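Local coordinates for putative laminarinase (Phanerochaete chrysosporium, PDB 2W39), which probably hydrolyses beta-glucans such as laminarin and lichenin, as a glycoside hydrolase of family 16 from a wood-rotting fungus, at residues Cys96-Pro100 and Thr252-Ala258; Asp124-Asn128 and Ala172-Ser178; Leu5-Trp9 and Ile77-Thr81; Glu115-Ile119 and Trp186-Glu190; Val10-Leu15 and Ala47-Leu52. All coordinates share one frame; numbering follows the deposited sequence. Where two conformers were deposited one is given.

In the fold
Two sets of nested loops follow one another along the chain; none cross. From the N terminus, interaction 3 closes the first loop by joining strand 2-9 to the link 77-81. Interaction 5 is nested inside and sets the 10-15 segment, which runs into helix 14-17, against the hairpin 45-55. The two touch where Trp9 meets Phe14. Interaction 1 opens the second set and pairs strand 98-105 with strand 246-253 near the sugar. Interaction 4 lies within that loop and packs strand 115-120 on strand 185-191 inside the beta sandwich. Interaction 2, nested deepest, joins the loop before strand 129-133 to the approach of helix 176-181. It touches interactions 4 (Asn128 on Tyr187) and 1 (Tyr175 on Pro100).

Interaction 1: Cys96-Pro100 and Thr252-Ala258; sequences CGTWP and TFCGDWA. With BGC (beta-D-glucopyranose), chain B; LGC (D-glucono-1,5-lactone), chain D.
Trp99 and Thr252 form an antiparallel hydrogen-bonded pair at the end of strand 246-253. Trp99 N donates to Thr252 O (2.9 Å), and Thr252 N donates to Trp99 O (3.1 Å). From there the Trp99 side chain runs out over the turn that follows. Its CB touches Ala258 CB at 4.0 Å. CG stands anti to the backbone N (chi1 -178°), which lays the indole alongside the Thr252 side chain. Trp99 CE3 meets Thr252 CG2 and, at the ring edge, Cys254 O at 3.3 Å. Trp99 CZ3 lies 3.4 Å from Trp257 N. Trp99 CH2 is 3.6 Å from Trp257 CB, which makes a CH-pi contact over the six-membered ring. The Trp257 indole turns its edge to the Trp99 face in an offset edge-to-face pair, planes at 80°. At the pyrrole end, Trp99 NE1 lies 3.2 Å from O6 of the bound glucose. Apolar and backbone atoms of 252-258 thus hold the ring, and a hydrogen bond to Glu120 holds its N-H beside the sugar O6.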
# COMPACT_ATOMS: atom_id res chain seq x y z
N CYS A 96 2.77 15.53 6.64
CA CYS A 96 3.75 15.97 5.66
C CYS A 96 4.96 15.04 5.65
O CYS A 96 5.48 14.68 6.71
CB CYS A 96 4.19 17.39 5.99
SG CYS A 96 3.01 18.64 5.38
N GLY A 97 5.36 14.65 4.45
CA GLY A 97 6.52 13.79 4.27
C GLY A 97 6.19 12.31 4.22
O GLY A 97 7.03 11.51 3.82
N THR A 98 4.98 11.93 4.61
CA THR A 98 4.66 10.51 4.68
C THR A 98 4.43 9.89 3.31
O THR A 98 3.86 10.52 2.41
CB THR A 98 3.42 10.21 5.56
OG1 THR A 98 2.25 10.85 5.06
CG2 THR A 98 3.65 10.61 7.02
N TRP A 99 4.86 8.64 3.19
CA TRP A 99 4.70 7.85 1.97
C TRP A 99 4.39 6.41 2.39
O TRP A 99 5.28 5.55 2.45
CB TRP A 99 5.94 7.97 1.11
CG TRP A 99 5.90 7.25 -0.21
CD1 TRP A 99 4.85 6.54 -0.77
CD2 TRP A 99 6.98 7.15 -1.13
NE1 TRP A 99 5.23 6.01 -1.98
CE2 TRP A 99 6.53 6.37 -2.23
CE3 TRP A 99 8.29 7.63 -1.14
CZ2 TRP A 99 7.36 6.06 -3.32
CZ3 TRP A 99 9.11 7.33 -2.22
CH2 TRP A 99 8.65 6.55 -3.29
N PRO A 100 3.12 6.16 2.74
CA PRO A 100 2.70 4.82 3.11
C PRO A 100 2.34 3.99 1.88
O PRO A 100 1.96 4.55 0.85
CB PRO A 100 1.44 5.08 3.94
CG PRO A 100 0.82 6.31 3.29
CD PRO A 100 2.00 7.13 2.82
N THR A 252 7.43 4.92 4.54
CA THR A 252 8.67 5.68 4.40
C THR A 252 8.36 7.18 4.47
O THR A 252 7.20 7.58 4.60
CB THR A 252 9.49 5.26 3.13
OG1 THR A 252 10.81 5.80 3.29
CG2 THR A 252 8.87 5.74 1.83
N PHE A 253 9.41 8.00 4.42
CA PHE A 253 9.27 9.47 4.47
C PHE A 253 10.17 10.08 3.41
O PHE A 253 11.29 9.61 3.22
CB PHE A 253 9.67 10.04 5.84
CG PHE A 253 9.15 9.25 7.01
CD1 PHE A 253 9.97 8.34 7.67
CD2 PHE A 253 7.83 9.40 7.43
CE1 PHE A 253 9.48 7.58 8.74
CE2 PHE A 253 7.34 8.65 8.50
CZ PHE A 253 8.17 7.74 9.15
N CYS A 254 9.69 11.12 2.74
CA CYS A 254 10.47 11.84 1.72
C CYS A 254 10.84 10.87 0.59
O CYS A 254 9.98 10.15 0.11
CB CYS A 254 11.70 12.52 2.36
SG CYS A 254 11.27 13.53 3.81
N GLY A 255 12.10 10.84 0.17
CA GLY A 255 12.51 9.89 -0.86
C GLY A 255 12.07 10.26 -2.25
O GLY A 255 11.66 11.40 -2.52
N ASP A 256 12.09 9.28 -3.14
CA ASP A 256 12.07 9.58 -4.56
C ASP A 256 10.74 10.11 -5.11
O ASP A 256 10.71 10.68 -6.21
CB ASP A 256 12.55 8.36 -5.34
CG ASP A 256 13.96 7.94 -4.96
OD1 ASP A 256 14.77 8.80 -4.54
OD2 ASP A 256 14.25 6.73 -5.07
N TRP A 257 9.66 9.95 -4.35
CA TRP A 257 8.39 10.58 -4.69
C TRP A 257 8.09 11.69 -3.69
O TRP A 257 8.12 12.86 -4.06
CB TRP A 257 7.27 9.52 -4.79
CG TRP A 257 5.91 10.05 -5.22
CD1 TRP A 257 5.61 11.31 -5.63
CD2 TRP A 257 4.70 9.29 -5.32
NE1 TRP A 257 4.26 11.39 -5.95
CE2 TRP A 257 3.69 10.17 -5.76
CE3 TRP A 257 4.37 7.96 -5.04
CZ2 TRP A 257 2.37 9.75 -5.94
CZ3 TRP A 257 3.06 7.55 -5.22
CH2 TRP A 257 2.07 8.44 -5.67
N ALA A 258 7.84 11.34 -2.43
CA ALA A 258 7.35 12.31 -1.43
C ALA A 258 8.31 13.46 -1.15
O ALA A 258 7.88 14.55 -0.79
CB ALA A 258 6.99 11.60 -0.12
C2 BGC B . 7.60 2.01 -6.19
C3 BGC B . 8.27 1.08 -5.17
C4 BGC B . 7.83 1.49 -3.78
C5 BGC B . 6.35 1.17 -3.67
C6 BGC B . 5.82 1.45 -2.27
C1 BGC B . 6.14 2.39 -5.87
O1 BGC B . 5.99 3.82 -5.95
O2 BGC B . 7.67 1.42 -7.49
O3 BGC B . 9.70 1.12 -5.30
O4 BGC B . 8.57 0.80 -2.77
O5 BGC B . 5.59 1.94 -4.61
O6 BGC B . 5.53 2.84 -2.13
C1 LGC D . 6.40 1.95 -6.10
C2 LGC D . 7.86 1.65 -6.29
O5 LGC D . 5.67 1.63 -4.87
O1 LGC D . 5.78 2.51 -7.00
O2 LGC D . 8.07 0.90 -7.50
C3 LGC D . 8.43 0.93 -5.06
O3 LGC D . 9.86 1.06 -5.03
C4 LGC D . 7.81 1.50 -3.78
O4 LGC D . 8.50 1.04 -2.62
C5 LGC D . 6.36 1.05 -3.75
C6 LGC D . 5.58 1.43 -2.49
O6 LGC D . 5.63 2.83 -2.22

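Interaction 2: Asp124-Asn128 and Ala172-Ser178; sequences DQSPN and ANSYGPS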
# COMPACT_ATOMS: atom_id res chain seq x y z
N ASP A 124 -0.16 13.37 2.19
CA ASP A 124 -1.59 13.56 2.44
C ASP A 124 -2.41 13.88 1.18
O ASP A 124 -3.55 14.32 1.28
CB ASP A 124 -1.84 14.59 3.56
CG ASP A 124 -1.24 14.17 4.88
OD1 ASP A 124 -1.20 12.95 5.16
OD2 ASP A 124 -0.83 15.05 5.67
N GLN A 125 -1.85 13.64 0.01
CA GLN A 125 -2.52 14.03 -1.22
C GLN A 125 -3.46 12.96 -1.76
O GLN A 125 -3.06 12.06 -2.50
CB GLN A 125 -1.51 14.43 -2.30
CG GLN A 125 -0.62 15.58 -1.89
CD GLN A 125 -1.42 16.81 -1.54
OE1 GLN A 125 -1.99 17.46 -2.42
NE2 GLN A 125 -1.46 17.15 -0.26
N SER A 126 -4.73 13.07 -1.37
CA SER A 126 -5.80 12.24 -1.94
C SER A 126 -5.93 12.54 -3.43
O SER A 126 -5.52 13.62 -3.88
CB SER A 126 -7.14 12.52 -1.24
OG SER A 126 -7.17 11.97 0.06
N PRO A 127 -6.50 11.61 -4.21
CA PRO A 127 -6.96 10.27 -3.88
C PRO A 127 -5.86 9.21 -3.91
O PRO A 127 -4.71 9.46 -4.29
CB PRO A 127 -7.97 9.99 -4.99
CG PRO A 127 -7.35 10.65 -6.18
CD PRO A 127 -6.73 11.92 -5.64
N ASN A 128 -6.25 8.01 -3.52
CA ASN A 128 -5.39 6.84 -3.60
C ASN A 128 -5.01 6.56 -5.05
O ASN A 128 -5.81 6.79 -5.96
CB ASN A 128 -6.12 5.62 -3.05
CG ASN A 128 -5.22 4.43 -2.92
OD1 ASN A 128 -4.18 4.52 -2.27
ND2 ASN A 128 -5.58 3.31 -3.55
N ALA A 172 -12.25 11.24 -2.42
CA ALA A 172 -11.23 11.74 -1.50
C ALA A 172 -10.98 10.78 -0.34
O ALA A 172 -9.84 10.63 0.11
CB ALA A 172 -11.61 13.10 -0.97
N ASN A 173 -12.04 10.13 0.13
CA ASN A 173 -11.94 9.29 1.32
C ASN A 173 -11.26 7.95 1.05
O ASN A 173 -11.16 7.12 1.94
CB ASN A 173 -13.30 9.14 2.01
CG ASN A 173 -14.31 8.35 1.19
OD1 ASN A 173 -13.97 7.72 0.18
ND2 ASN A 173 -15.57 8.37 1.63
N SER A 174 -10.75 7.78 -0.16
CA SER A 174 -9.85 6.67 -0.47
C SER A 174 -8.48 6.80 0.15
O SER A 174 -7.73 5.81 0.18
CB SER A 174 -9.69 6.53 -1.99
OG SER A 174 -9.02 7.66 -2.57
N TYR A 175 -8.11 7.99 0.64
CA TYR A 175 -6.73 8.20 1.05
C TYR A 175 -6.60 9.30 2.09
O TYR A 175 -7.40 10.24 2.12
CB TYR A 175 -5.88 8.58 -0.20
CG TYR A 175 -4.41 8.58 0.09
CD1 TYR A 175 -3.70 7.37 0.12
CD2 TYR A 175 -3.73 9.75 0.43
CE1 TYR A 175 -2.36 7.33 0.49
CE2 TYR A 175 -2.38 9.72 0.79
CZ TYR A 175 -1.71 8.51 0.82
OH TYR A 175 -0.40 8.43 1.19
N GLY A 176 -5.57 9.19 2.92
CA GLY A 176 -5.07 10.34 3.66
C GLY A 176 -5.95 10.76 4.81
O GLY A 176 -6.75 9.96 5.34
N PRO A 177 -5.82 12.02 5.23
CA PRO A 177 -6.69 12.56 6.28
C PRO A 177 -8.18 12.32 6.01
O PRO A 177 -8.93 12.07 6.97
CB PRO A 177 -6.35 14.06 6.25
CG PRO A 177 -4.88 14.08 5.86
CD PRO A 177 -4.78 12.99 4.80
N SER A 178 -8.61 12.40 4.76
CA SER A 178 -10.03 12.14 4.45
C SER A 178 -10.42 10.70 4.82
O SER A 178 -11.44 10.45 5.48
CB SER A 178 -10.26 12.36 2.96
OG SER A 178 -11.60 12.10 2.60
O HOH W 1 0.44 10.57 2.74
O HOH W 2 -7.21 13.35 2.46
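Ser126 OG, in one of its two deposited conformers, sits among three oxygens where a loop meets a 3-10 turn. The loop joins strands 115-120 and 129-133 and has a cis peptide before Pro127. The turn, 172-174, leads into helix 176-181. The hydroxyl proton has two acceptors in reach, Tyr175 O at 2.7 Å and Ala172 O at 3.0 Å from Ser126 OG, and water 2 donates to OG. Two residues further along the loop, Asn128 N gives a nearly straight bond (175°) to Ser174 OG at 2.9 Å. That hydroxyl also bonds Thr171 O. Tyr175 turns its ring away from its own N (chi1 -170°), alongside the loop, and its CD2 comes within 3.8 Å of Gln125 O. Replacing Tyr175 by an alanine is likely to leave a gap beside Gln125 and water 1 without its phenol partner. Pro177 CD packs across Asp124 CB at 3.6 Å. At the far end, water 1 accepts from Asp124 N (2.9 Å) and is hydrogen-bonded to Tyr175 OH (2.8 Å).

Interaction 3: Leu5-Trp9 and Ile77-Thr81; sequences LEDNW and IKTYT
Glu6, Asp7 and Lys78 form a salt-bridge network at a classic beta bulge, where Glu6 and Asp7 both face Val296 on the neighbouring strand. Consistent with the bulge, both successive acidic side chains reach the same lysine. Lys78 NZ lies 3.1 Å from both Asp7 OD1 and Asp7 OD2. It meets each on the syn side and close to the carboxylate plane. The same ammonium bonds Glu6 OE2 at 2.8 Å, here on the anti side and further out of plane. A bend at chi3 of Lys78 (70°) turns the end of the chain into this position between the two acids.

Asp7 OD2 has a second donor. Tyr80 OH gives it a bond of 2.7 Å from above the carboxylate, 62° out of its plane. Relative to the Tyr80 ring, OD2 lies in plane at the edge, and ring and carboxylate planes stand 85° apart. Lys78 NZ bonding both oxygens, with Tyr80 OH added on OD2, holds the carboxylate's rotation and would probably favour its charged form. The phenol oxygen also abuts the edge of the Trp9 indole, with Tyr80 OH 3.2 Å from Trp9 CH2. Asp7 CB lies over a face of that indole, toward its rim.

Trp9 also meets Phe18 edge-to-face. Tyr80 also rests on Val296 of strand 288-297 and Ile247 of strand 246-253. The link 77-81 thus meets these two strands as well as strand 2-9.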
# COMPACT_ATOMS: atom_id res chain seq x y z
N LEU A 5 -10.52 -19.18 1.84
CA LEU A 5 -9.52 -18.60 2.73
C LEU A 5 -8.22 -19.37 2.70
O LEU A 5 -8.21 -20.61 2.79
CB LEU A 5 -10.08 -18.57 4.15
CG LEU A 5 -9.35 -17.74 5.18
CD1 LEU A 5 -9.31 -16.24 4.79
CD2 LEU A 5 -10.04 -17.95 6.53
N GLU A 6 -7.12 -18.63 2.59
CA GLU A 6 -5.76 -19.17 2.57
C GLU A 6 -4.98 -18.70 3.81
O GLU A 6 -4.21 -19.46 4.39
CB GLU A 6 -5.07 -18.74 1.26
CG GLU A 6 -3.60 -19.10 1.11
CD GLU A 6 -3.33 -20.59 1.10
OE1 GLU A 6 -4.24 -21.40 0.86
OE2 GLU A 6 -2.16 -20.95 1.31
N ASP A 7 -5.16 -17.43 4.19
CA ASP A 7 -4.52 -16.83 5.36
C ASP A 7 -5.45 -15.84 5.99
O ASP A 7 -6.11 -15.06 5.31
CB ASP A 7 -3.23 -16.12 4.97
CG ASP A 7 -2.17 -17.06 4.45
OD1 ASP A 7 -1.58 -17.79 5.27
OD2 ASP A 7 -1.94 -17.09 3.22
N ASN A 8 -5.50 -15.87 7.31
CA ASN A 8 -6.31 -14.96 8.07
C ASN A 8 -5.42 -14.30 9.10
O ASN A 8 -5.07 -14.93 10.11
CB ASN A 8 -7.44 -15.74 8.77
CG ASN A 8 -8.40 -14.83 9.50
OD1 ASN A 8 -8.39 -13.61 9.30
ND2 ASN A 8 -9.23 -15.40 10.36
N TRP A 9 -5.04 -13.05 8.86
CA TRP A 9 -4.11 -12.38 9.74
C TRP A 9 -4.78 -11.27 10.52
O TRP A 9 -5.27 -10.29 9.95
CB TRP A 9 -2.94 -11.82 8.93
CG TRP A 9 -2.17 -12.84 8.11
CD1 TRP A 9 -1.72 -14.06 8.51
CD2 TRP A 9 -1.73 -12.67 6.76
NE1 TRP A 9 -1.02 -14.66 7.48
CE2 TRP A 9 -1.01 -13.82 6.40
CE3 TRP A 9 -1.91 -11.66 5.81
CZ2 TRP A 9 -0.44 -13.99 5.14
CZ3 TRP A 9 -1.34 -11.82 4.56
CH2 TRP A 9 -0.62 -12.98 4.23
N ILE A 77 5.64 -13.74 4.74
CA ILE A 77 6.57 -14.83 4.48
C ILE A 77 6.12 -15.58 3.21
O ILE A 77 6.93 -15.93 2.36
CB ILE A 77 6.71 -15.74 5.72
CG1 ILE A 77 7.43 -14.98 6.84
CG2 ILE A 77 7.48 -17.03 5.36
CD1 ILE A 77 7.34 -15.65 8.20
N LYS A 78 4.82 -15.84 3.11
CA LYS A 78 4.29 -16.51 1.93
C LYS A 78 4.26 -15.61 0.72
O LYS A 78 4.24 -14.37 0.82
CB LYS A 78 2.90 -17.03 2.22
CG LYS A 78 2.96 -18.22 3.16
CD LYS A 78 1.60 -18.63 3.65
CE LYS A 78 0.76 -19.25 2.57
NZ LYS A 78 -0.47 -19.83 3.18
N THR A 79 4.27 -16.24 -0.45
CA THR A 79 4.09 -15.55 -1.72
C THR A 79 2.82 -16.06 -2.40
O THR A 79 2.31 -17.13 -2.07
CB THR A 79 5.29 -15.76 -2.65
OG1 THR A 79 5.39 -17.16 -2.89
CG2 THR A 79 6.57 -15.23 -2.04
N TYR A 80 2.34 -15.30 -3.39
CA TYR A 80 1.03 -15.48 -3.99
C TYR A 80 1.08 -15.21 -5.47
O TYR A 80 1.80 -14.34 -5.94
CB TYR A 80 -0.02 -14.55 -3.32
CG TYR A 80 -0.08 -14.75 -1.83
CD1 TYR A 80 -0.84 -15.79 -1.29
CD2 TYR A 80 0.68 -13.96 -0.97
CE1 TYR A 80 -0.84 -16.04 0.07
CE2 TYR A 80 0.68 -14.19 0.39
CZ TYR A 80 -0.09 -15.22 0.92
OH TYR A 80 -0.09 -15.44 2.27
N THR A 81 0.26 -15.96 -6.22
CA THR A 81 0.09 -15.73 -7.66
C THR A 81 -1.37 -15.34 -7.89
O THR A 81 -1.72 -14.17 -7.68
CB THR A 81 0.57 -16.93 -8.51
OG1 THR A 81 -0.16 -18.10 -8.11
CG2 THR A 81 2.08 -17.15 -8.32

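Interaction 4: Glu115-Ile119 and Trp186-Glu190; sequences EVDII and WYAME. With LGC (D-glucono-1,5-lactone), chain D; BGC (beta-D-glucopyranose), chain B.
Ile118 and Ile119 pack against Tyr187 and Met189 through apolar contacts. Ile118 CD1 touches Met189 CB at 3.7 Å, the two side chains crossing at about a right angle. The other branch, Ile118 CG2, lies 4.0 Å from Tyr187 CB. Ile119 reaches Tyr187 CD1 with its CD1 at 3.5 Å.

One CH-pi contact adds to these. Ile119 CG1 sits over a face of the Tyr187 ring, 3.7 Å from the centroid and 20° off the normal.

These residues lie between the two large sheets of the beta sandwich. Strand 115-120 belongs to one and strand 185-191 to the other. A classic beta bulge, with Ile118 and Ile119 both facing Ala102, turns the chain at a corner, and both isoleucines reach the far sheet.

Two polar atoms of this buried layer have partners nearby. The Tyr187 hydroxyl bonds Ser174 O, and Ile118 O accepts from Asn128 ND2.

The acidic side chains of Glu115 and Asp117 lie on the other side of the strand, at the sugar. The sequence from Glu115 to Glu120 fits the E-x-D-x-x-E signature of family 16. Glu115 has an extended chain (chi2 -178°) that carries OE1 to within 2.6 Å of O2 of the gluconolactone. Asp117 OD1 lies 3.2 Å from the lactone O5.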
# COMPACT_ATOMS: atom_id res chain seq x y z
N GLU A 115 4.83 -5.63 -9.84
CA GLU A 115 4.50 -4.89 -8.62
C GLU A 115 3.08 -4.39 -8.79
O GLU A 115 2.73 -3.87 -9.85
CB GLU A 115 5.44 -3.69 -8.43
CG GLU A 115 5.04 -2.75 -7.31
CD GLU A 115 5.94 -1.54 -7.16
OE1 GLU A 115 7.03 -1.50 -7.78
OE2 GLU A 115 5.59 -0.63 -6.39
N VAL A 116 2.24 -4.58 -7.77
CA VAL A 116 0.93 -3.94 -7.75
C VAL A 116 0.80 -3.15 -6.46
O VAL A 116 0.88 -3.70 -5.35
CB VAL A 116 -0.27 -4.93 -7.94
CG1 VAL A 116 -0.17 -6.12 -6.98
CG2 VAL A 116 -1.59 -4.17 -7.75
N ASP A 117 0.59 -1.85 -6.62
CA ASP A 117 0.39 -0.95 -5.48
C ASP A 117 -1.09 -0.81 -5.27
O ASP A 117 -1.82 -0.39 -6.17
CB ASP A 117 1.03 0.41 -5.76
CG ASP A 117 2.49 0.28 -6.17
OD1 ASP A 117 3.24 -0.43 -5.45
OD2 ASP A 117 2.88 0.83 -7.20
N ILE A 118 -1.54 -1.20 -4.07
CA ILE A 118 -2.96 -1.25 -3.74
C ILE A 118 -3.40 0.02 -3.00
O ILE A 118 -4.41 0.63 -3.36
CB ILE A 118 -3.26 -2.52 -2.90
CG1 ILE A 118 -2.84 -3.78 -3.69
CG2 ILE A 118 -4.73 -2.55 -2.51
CD1 ILE A 118 -2.81 -5.07 -2.85
N ILE A 119 -2.63 0.40 -1.98
CA ILE A 119 -2.78 1.66 -1.28
C ILE A 119 -1.47 2.39 -1.41
O ILE A 119 -0.43 1.85 -1.07
CB ILE A 119 -3.10 1.47 0.21
CG1 ILE A 119 -4.28 0.49 0.40
CG2 ILE A 119 -3.37 2.84 0.86
CD1 ILE A 119 -4.59 0.15 1.87
N TRP A 186 -12.09 -0.64 3.32
CA TRP A 186 -11.58 -1.92 2.85
C TRP A 186 -10.98 -1.74 1.47
O TRP A 186 -11.56 -1.09 0.58
CB TRP A 186 -12.69 -2.96 2.74
CG TRP A 186 -13.33 -3.34 4.03
CD1 TRP A 186 -12.97 -4.38 4.85
CD2 TRP A 186 -14.46 -2.71 4.65
NE1 TRP A 186 -13.81 -4.44 5.93
CE2 TRP A 186 -14.73 -3.42 5.84
CE3 TRP A 186 -15.26 -1.60 4.32
CZ2 TRP A 186 -15.78 -3.09 6.70
CZ3 TRP A 186 -16.33 -1.27 5.18
CH2 TRP A 186 -16.57 -2.02 6.35
N TYR A 187 -9.80 -2.32 1.29
CA TYR A 187 -9.19 -2.47 -0.04
C TYR A 187 -9.12 -3.95 -0.34
O TYR A 187 -8.65 -4.74 0.49
CB TYR A 187 -7.78 -1.87 -0.07
CG TYR A 187 -7.79 -0.39 -0.38
CD1 TYR A 187 -7.81 0.58 0.63
CD2 TYR A 187 -7.81 0.04 -1.71
CE1 TYR A 187 -7.82 1.94 0.31
CE2 TYR A 187 -7.85 1.39 -2.03
CZ TYR A 187 -7.85 2.33 -1.02
OH TYR A 187 -7.90 3.65 -1.39
N ALA A 188 -9.55 -4.33 -1.54
CA ALA A 188 -9.46 -5.73 -1.98
C ALA A 188 -8.80 -5.75 -3.35
O ALA A 188 -9.06 -4.90 -4.20
CB ALA A 188 -10.84 -6.36 -2.05
N MET A 189 -7.94 -6.74 -3.56
CA MET A 189 -7.24 -6.88 -4.84
C MET A 189 -7.39 -8.32 -5.29
O MET A 189 -7.06 -9.23 -4.52
CB MET A 189 -5.77 -6.47 -4.67
CG MET A 189 -4.93 -6.41 -5.94
SD MET A 189 -4.51 -8.02 -6.67
CE MET A 189 -3.49 -8.72 -5.38
N GLU A 190 -7.92 -8.51 -6.50
CA GLU A 190 -7.99 -9.82 -7.14
C GLU A 190 -6.99 -9.86 -8.28
O GLU A 190 -7.01 -9.00 -9.17
CB GLU A 190 -9.40 -10.10 -7.67
CG GLU A 190 -9.49 -11.43 -8.42
CD GLU A 190 -10.85 -11.73 -9.01
OE1 GLU A 190 -11.68 -10.81 -9.09
OE2 GLU A 190 -11.07 -12.90 -9.42
C1 LGC D . 6.40 1.95 -6.10
C2 LGC D . 7.86 1.65 -6.29
O5 LGC D . 5.67 1.63 -4.87
O1 LGC D . 5.78 2.51 -7.00
O2 LGC D . 8.07 0.90 -7.50
C3 LGC D . 8.43 0.93 -5.06
O3 LGC D . 9.86 1.06 -5.03
C4 LGC D . 7.81 1.50 -3.78
O4 LGC D . 8.50 1.04 -2.62
C5 LGC D . 6.36 1.05 -3.75
C6 LGC D . 5.58 1.43 -2.49
O6 LGC D . 5.63 2.83 -2.22
C2 BGC B . 7.60 2.01 -6.19
C3 BGC B . 8.27 1.08 -5.17
C4 BGC B . 7.83 1.49 -3.78
C5 BGC B . 6.35 1.17 -3.67
C6 BGC B . 5.82 1.45 -2.27
C1 BGC B . 6.14 2.39 -5.87
O1 BGC B . 5.99 3.82 -5.95
O2 BGC B . 7.67 1.42 -7.49
O3 BGC B . 9.70 1.12 -5.30
O4 BGC B . 8.57 0.80 -2.77
O5 BGC B . 5.59 1.94 -4.61
O6 BGC B . 5.53 2.84 -2.13

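Interaction 5: Val10-Leu15 and Ala47-Leu52; sequences VGSAFL and ASGDTL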
# COMPACT_ATOMS: atom_id res chain seq x y z
N VAL A 10 -4.79 -11.44 11.84
CA VAL A 10 -5.33 -10.47 12.78
C VAL A 10 -4.37 -10.33 13.95
O VAL A 10 -3.87 -11.34 14.48
CB VAL A 10 -6.72 -10.94 13.31
CG1 VAL A 10 -7.25 -9.99 14.39
CG2 VAL A 10 -7.72 -11.06 12.16
N GLY A 11 -4.09 -9.10 14.36
CA GLY A 11 -3.35 -8.86 15.61
C GLY A 11 -2.01 -9.56 15.66
O GLY A 11 -1.19 -9.42 14.76
N SER A 12 -1.79 -10.37 16.70
CA SER A 12 -0.49 -11.00 16.89
C SER A 12 -0.09 -11.98 15.77
O SER A 12 1.08 -12.31 15.64
CB SER A 12 -0.44 -11.72 18.24
OG SER A 12 -1.39 -12.77 18.26
N ALA A 13 -1.06 -12.42 14.96
CA ALA A 13 -0.73 -13.33 13.86
C ALA A 13 0.36 -12.76 12.97
O ALA A 13 1.20 -13.50 12.45
CB ALA A 13 -1.97 -13.64 13.01
N PHE A 14 0.35 -11.45 12.76
CA PHE A 14 1.31 -10.81 11.87
C PHE A 14 2.75 -11.02 12.33
O PHE A 14 3.67 -10.99 11.51
CB PHE A 14 1.03 -9.31 11.74
CG PHE A 14 -0.20 -8.98 10.93
CD1 PHE A 14 -0.11 -8.85 9.55
CD2 PHE A 14 -1.42 -8.78 11.56
CE1 PHE A 14 -1.24 -8.51 8.79
CE2 PHE A 14 -2.56 -8.45 10.82
CZ PHE A 14 -2.47 -8.31 9.42
N LEU A 15 2.95 -11.22 13.63
CA LEU A 15 4.30 -11.40 14.17
C LEU A 15 4.90 -12.74 13.79
O LEU A 15 6.12 -12.90 13.85
CB LEU A 15 4.34 -11.20 15.68
CG LEU A 15 3.81 -9.85 16.17
CD1 LEU A 15 3.90 -9.77 17.70
CD2 LEU A 15 4.53 -8.68 15.50
N ALA A 47 0.82 -5.46 18.10
CA ALA A 47 0.04 -6.52 17.41
C ALA A 47 -0.63 -7.41 18.43
O ALA A 47 -0.03 -8.39 18.91
CB ALA A 47 0.92 -7.34 16.46
N SER A 48 -1.88 -7.06 18.77
CA SER A 48 -2.62 -7.69 19.86
C SER A 48 -4.14 -7.45 19.77
O SER A 48 -4.60 -6.39 19.34
CB SER A 48 -2.10 -7.18 21.21
OG SER A 48 -2.55 -7.99 22.28
N GLY A 49 -4.92 -8.44 20.21
CA GLY A 49 -6.39 -8.38 20.06
C GLY A 49 -6.74 -8.38 18.58
O GLY A 49 -6.19 -9.18 17.82
N ASP A 50 -7.60 -7.46 18.17
CA ASP A 50 -7.97 -7.34 16.75
C ASP A 50 -7.33 -6.11 16.10
O ASP A 50 -7.92 -5.49 15.21
CB ASP A 50 -9.50 -7.37 16.55
CG ASP A 50 -10.19 -6.15 17.12
OD1 ASP A 50 -9.61 -5.44 17.96
OD2 ASP A 50 -11.35 -5.91 16.72
N THR A 51 -6.12 -5.77 16.53
CA THR A 51 -5.42 -4.58 16.06
C THR A 51 -3.96 -4.85 15.74
O THR A 51 -3.24 -5.47 16.53
CB THR A 51 -5.50 -3.47 17.13
OG1 THR A 51 -6.87 -3.10 17.30
CG2 THR A 51 -4.72 -2.24 16.70
N LEU A 52 -3.54 -4.36 14.58
CA LEU A 52 -2.14 -4.22 14.24
C LEU A 52 -1.87 -2.74 14.02
O LEU A 52 -2.52 -2.12 13.16
CB LEU A 52 -1.80 -5.00 12.98
CG LEU A 52 -0.37 -4.83 12.45
CD1 LEU A 52 0.62 -5.56 13.31
CD2 LEU A 52 -0.24 -5.25 10.97
O HOH W 3 -4.07 -10.93 18.37
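Leu52 CD2 stands over the centre of the Phe14 ring, 3.7 Å from the centroid and 8° off the normal, in a CH-pi contact. It comes from a beta hairpin, strands 45-48 and 51-55, joined by a type II' turn from Ser48 to Thr51. Leu52 holds CG opposite its backbone N (chi1 175°), which carries CD2 over the ring. Phe14 belongs to the short helix 14-17. A serine in place of Phe14 is likely to leave Leu52 CD2 without its ring face and open a gap beside the hairpin. Beside this pair, Leu15 CG touches Ala47 CB at 3.8 Å. Ala47 CB also lies 3.4 Å from Gly11 O.

Gly11 presses on the turn itself. Its CA makes a CA-H...O contact with Thr51 O (3.5 Å), and a CB here would clash with Gly49 O.

Further out, the Phe14 ring also meets Phe18 and rests on Val294 of strand 288-297. Water 3 bridges the two segments, accepting from Ser12 N (2.9 Å) and donating to Gly49 O (2.8 Å).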